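Local coordinates for protein aminotransferase (Neisseria meningitidis Z2491, PDB 3JTX) that probably transfers amino groups between amino acids and 2-oxo acids, using pyridoxal phosphate held on a lysine as in class I and II aminotransferases, at residues 146-151 with 361-366; 152-157 with 179-184. One frame throughout, in Å; residues are numbered along the deposited sequence.

Contact 1 (146-151 with 361-366)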
# COMPACT_ATOMS: atom_id res chain seq x y z
N PHE A 146 -16.53 -13.63 16.75
CA PHE A 146 -17.54 -13.63 15.70
C PHE A 146 -18.96 -13.41 16.22
O PHE A 146 -19.40 -14.09 17.14
CB PHE A 146 -17.44 -14.94 14.90
CG PHE A 146 -16.17 -15.06 14.11
CD1 PHE A 146 -15.98 -14.30 12.96
CD2 PHE A 146 -15.15 -15.91 14.50
CE1 PHE A 146 -14.81 -14.39 12.23
CE2 PHE A 146 -13.98 -16.00 13.78
CZ PHE A 146 -13.80 -15.26 12.63
N ALA A 147 -19.64 -12.41 15.65
CA ALA A 147 -21.06 -12.17 15.88
C ALA A 147 -21.83 -12.77 14.70
O ALA A 147 -21.78 -12.23 13.59
CB ALA A 147 -21.35 -10.68 16.01
N ASN A 148 -22.52 -13.89 14.93
CA ASN A 148 -23.22 -14.62 13.87
C ASN A 148 -24.39 -13.85 13.29
O ASN A 148 -25.06 -13.10 14.01
CB ASN A 148 -23.71 -15.99 14.36
CG ASN A 148 -22.59 -16.97 14.58
OD1 ASN A 148 -21.44 -16.76 14.19
ND2 ASN A 148 -22.92 -18.06 15.26
N CYS A 149 -24.62 -14.07 12.00
CA CYS A 149 -25.65 -13.37 11.23
C CYS A 149 -26.69 -14.36 10.68
O CYS A 149 -26.61 -14.78 9.52
CB CYS A 149 -24.98 -12.62 10.09
SG CYS A 149 -23.80 -11.40 10.67
N PRO A 150 -27.66 -14.77 11.52
CA PRO A 150 -28.67 -15.75 11.12
C PRO A 150 -29.85 -15.12 10.40
O PRO A 150 -30.12 -13.94 10.57
CB PRO A 150 -29.13 -16.33 12.46
CG PRO A 150 -29.04 -15.16 13.39
CD PRO A 150 -27.77 -14.45 12.96
N ALA A 151 -30.55 -15.94 9.61
CA ALA A 151 -31.80 -15.55 8.95
C ALA A 151 -32.85 -15.15 9.99
O ALA A 151 -32.75 -15.57 11.14
CB ALA A 151 -32.33 -16.73 8.11
N ARG A 361 -16.72 -19.08 9.97
CA ARG A 361 -16.15 -19.95 10.97
C ARG A 361 -17.23 -20.58 11.86
O ARG A 361 -18.27 -20.00 12.12
CB ARG A 361 -15.14 -19.20 11.85
CG ARG A 361 -14.16 -20.18 12.45
CD ARG A 361 -13.21 -19.60 13.37
NE ARG A 361 -12.13 -18.85 12.72
CZ ARG A 361 -11.15 -18.28 13.42
NH1 ARG A 361 -11.14 -18.41 14.74
NH2 ARG A 361 -10.20 -17.59 12.81
N ASP A 362 -16.94 -21.80 12.29
CA ASP A 362 -17.79 -22.50 13.27
C ASP A 362 -17.75 -21.87 14.68
O ASP A 362 -16.73 -21.39 15.16
CB ASP A 362 -17.44 -23.99 13.33
CG ASP A 362 -18.66 -24.88 13.14
OD1 ASP A 362 -19.62 -24.78 13.94
OD2 ASP A 362 -18.64 -25.68 12.19
N THR A 363 -18.92 -21.83 15.33
CA THR A 363 -19.05 -21.23 16.66
C THR A 363 -19.88 -22.12 17.59
O THR A 363 -20.43 -23.14 17.16
CB THR A 363 -19.74 -19.84 16.61
OG1 THR A 363 -21.15 -19.99 16.35
CG2 THR A 363 -19.08 -18.94 15.54
N GLU A 364 -19.99 -21.71 18.86
CA GLU A 364 -20.87 -22.39 19.80
C GLU A 364 -22.32 -22.43 19.29
O GLU A 364 -23.13 -23.20 19.80
CB GLU A 364 -20.81 -21.73 21.19
N GLN A 365 -22.66 -21.60 18.30
CA GLN A 365 -24.00 -21.65 17.68
C GLN A 365 -24.00 -22.19 16.23
O GLN A 365 -24.91 -21.89 15.45
CB GLN A 365 -24.64 -20.25 17.74
CG GLN A 365 -24.79 -19.72 19.17
CD GLN A 365 -25.31 -18.29 19.26
OE1 GLN A 365 -25.05 -17.45 18.38
NE2 GLN A 365 -26.04 -18.00 20.33
N GLY A 366 -23.00 -23.01 15.89
CA GLY A 366 -22.86 -23.58 14.54
C GLY A 366 -22.23 -22.63 13.54
O GLY A 366 -21.97 -21.46 13.87

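Contact 2 (152-157 with 179-184)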
# COMPACT_ATOMS: atom_id res chain seq x y z
N PRO A 152 -33.84 -14.33 9.60
CA PRO A 152 -34.07 -13.73 8.27
C PRO A 152 -33.43 -12.36 8.01
O PRO A 152 -33.33 -11.96 6.86
CB PRO A 152 -35.60 -13.58 8.22
CG PRO A 152 -35.99 -13.36 9.66
CD PRO A 152 -35.01 -14.16 10.50
N SER A 153 -33.02 -11.64 9.05
CA SER A 153 -32.42 -10.31 8.86
C SER A 153 -30.96 -10.38 8.40
O SER A 153 -30.50 -9.53 7.63
CB SER A 153 -32.49 -9.51 10.17
OG SER A 153 -31.51 -9.96 11.10
N PHE A 154 -30.25 -11.41 8.88
CA PHE A 154 -28.79 -11.54 8.76
C PHE A 154 -28.02 -10.38 9.42
O PHE A 154 -26.85 -10.17 9.11
CB PHE A 154 -28.36 -11.75 7.29
CG PHE A 154 -29.04 -12.91 6.63
CD1 PHE A 154 -28.60 -14.20 6.83
CD2 PHE A 154 -30.15 -12.70 5.83
CE1 PHE A 154 -29.25 -15.27 6.25
CE2 PHE A 154 -30.81 -13.76 5.23
CZ PHE A 154 -30.36 -15.05 5.44
N ASN A 155 -28.65 -9.67 10.36
CA ASN A 155 -27.92 -8.70 11.20
C ASN A 155 -27.07 -9.46 12.22
O ASN A 155 -27.42 -10.56 12.60
CB ASN A 155 -28.87 -7.77 11.94
CG ASN A 155 -29.75 -6.95 11.00
OD1 ASN A 155 -30.92 -6.70 11.30
ND2 ASN A 155 -29.20 -6.54 9.88
N PRO A 156 -25.95 -8.86 12.67
CA PRO A 156 -25.07 -9.50 13.65
C PRO A 156 -25.72 -9.71 15.02
O PRO A 156 -26.40 -8.82 15.50
CB PRO A 156 -23.90 -8.52 13.80
CG PRO A 156 -24.01 -7.57 12.65
CD PRO A 156 -25.45 -7.52 12.29
N ASP A 157 -25.49 -10.88 15.62
CA ASP A 157 -25.99 -11.21 16.95
C ASP A 157 -24.93 -10.90 18.00
O ASP A 157 -24.11 -11.74 18.37
CB ASP A 157 -26.40 -12.68 17.03
CG ASP A 157 -27.11 -13.03 18.33
OD1 ASP A 157 -27.18 -12.18 19.24
OD2 ASP A 157 -27.61 -14.16 18.44
N ASN A 179 -21.41 -8.60 2.53
CA ASN A 179 -20.95 -9.72 1.72
C ASN A 179 -20.81 -10.87 2.72
O ASN A 179 -19.97 -10.81 3.61
CB ASN A 179 -19.60 -9.39 1.09
CG ASN A 179 -19.02 -10.51 0.25
OD1 ASN A 179 -19.60 -11.59 0.15
ND2 ASN A 179 -17.87 -10.25 -0.38
N PRO A 180 -21.60 -11.95 2.56
CA PRO A 180 -22.43 -12.37 1.42
C PRO A 180 -23.94 -12.11 1.49
O PRO A 180 -24.62 -12.34 0.50
CB PRO A 180 -22.22 -13.88 1.43
CG PRO A 180 -22.20 -14.22 2.94
CD PRO A 180 -21.53 -13.01 3.59
N SER A 181 -24.47 -11.66 2.62
CA SER A 181 -25.94 -11.70 2.83
C SER A 181 -26.74 -10.60 2.11
O SER A 181 -27.96 -10.72 1.96
CB SER A 181 -26.28 -11.67 4.33
OG SER A 181 -26.15 -10.36 4.86
N GLY A 182 -26.06 -9.53 1.71
CA GLY A 182 -26.70 -8.36 1.11
C GLY A 182 -27.39 -7.45 2.13
O GLY A 182 -27.94 -6.41 1.77
N SER A 183 -27.35 -7.84 3.40
CA SER A 183 -28.08 -7.13 4.43
C SER A 183 -27.50 -5.75 4.67
O SER A 183 -26.27 -5.58 4.74
CB SER A 183 -28.04 -7.90 5.75
OG SER A 183 -28.71 -7.15 6.78
N VAL A 184 -28.38 -4.77 4.82
CA VAL A 184 -27.98 -3.41 5.18
C VAL A 184 -28.36 -3.18 6.65
O VAL A 184 -29.55 -3.26 7.01
CB VAL A 184 -28.65 -2.38 4.25
CG1 VAL A 184 -28.41 -0.94 4.72
CG2 VAL A 184 -28.12 -2.56 2.80
O HOH W 1 -31.59 -7.21 6.70
O HOH W 2 -24.86 -10.33 7.26
O HOH W 3 -26.69 -6.41 8.85

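Contact 1 (146-151 with 361-366)
N148 and T363 meet tip to tip, and this is the tight part of the contact. N148 ND2 donates a hydrogen bond to T363 OG1 at 2.8 Å. The bond is nearly straight, 163° at the hydrogen, and OG1 lies close to the amide plane. The same amide sets OD1 against the methyl group, 3.5 Å from T363 CG2. N148 is buried, and its OD1 takes a hydrogen bond from N127 ND2. T363 OG1 has three partners. It accepts from N148 ND2 and from Q365 N (2.9 Å), and it donates to G366 O at 3.0 Å. T363 OG1 stands between the backbone N and the carbonyl carbon (chi1 73°), where it reaches back to Q365 N and G366 O of its own turn. The bond from Q365 N makes an ST turn, inside a type I beta turn from T363 to G366. N148 ends strand 143-148, an outermost strand of the large mixed sheet within this chain. The turn lies in the loop between strands 354-355 and 372-376, so the bond joins that sheet to the loop. Q365 is looser and more exposed; its CB lies 3.7 Å from N148 ND2. At the other end, F146 and R361 cross at about a right angle. F146 CE2 sits over one face of the guanidinium, offset toward its rim, 3.6 Å from R361 NE. R361 CB lies over one face of the phenyl ring. The two planes are 64° apart, so this is no flat stack. This side is partly exposed, and R361 NH2 is turned to a salt bridge with E134.

Contact 2 (152-157 with 179-184)
F154 and S181 make the closest nonpolar approach between the two loops. F154 CB lies 3.6 Å from S181 CB, and S181 CB also reaches the root of the ring at F154 CG. S183 CB is a little farther off, 4.2 Å from F154 CB. The F154 ring itself meets W330 edge to face.

The polar part of the contact runs through water. Three waters each bridge one residue of 152-157 to a serine of 179-184. The first donates to S153 O at 2.7 Å and is bonded to S183 OG. The second donates to F154 O and is bonded to S181 OG, 2.7 Å away. The third accepts from N155 ND2 and is bonded to S183 OG at 3.0 Å. S183 OG therefore has two of the waters. It is anti to the backbone N (chi1 177°), which carries it toward 152-157. N155 ND2 is also 3.2 Å from S183 OG, but the angle is poor for a direct hydrogen bond.

Each loop also holds its own shape. N155 N donates to S153 OG in a nearly straight bond (170°), and S183 N donates to S181 OG. Both are ST turns. S181 OG thus ties its own backbone and meets a bridging water.

N179 ND2, at the start of the second segment, hydrogen-bonds O3 of the pyridoxal phosphate-lysine residue at position 245, and N179 OD1 hydrogen-bonds R374. The water-bridged serines therefore lie on the loop that carries this cofactor contact. That loop runs from strand 169-175 to helix 187-200. The facing loop leads from strand 143-148 toward helix 163-167, and W330 of strand 328-332 touches F154, P180 and S181.

Coming from the N terminus, the first of the four segments is met at the end of strand 143-148, where contact 1 begins. The chain runs straight on into 152-157, the first segment of contact 2. After helix 163-167 and strand 169-175 it returns at 179-184, and contact 2 closes a short loop. Contact 1 closes only at 361-366, more than 200 residues after 146-151. Contact 2 is thus nested inside the loop that contact 1 closes. The two touch where the chain folds back: N148 O and D157 N lie 2.8 Å apart, a probable hydrogen bond, and C149 packs on F154 and P156. Together they tie the edge of the large sheet to the 361-366 loop and to the cofactor-side loop at 179-184.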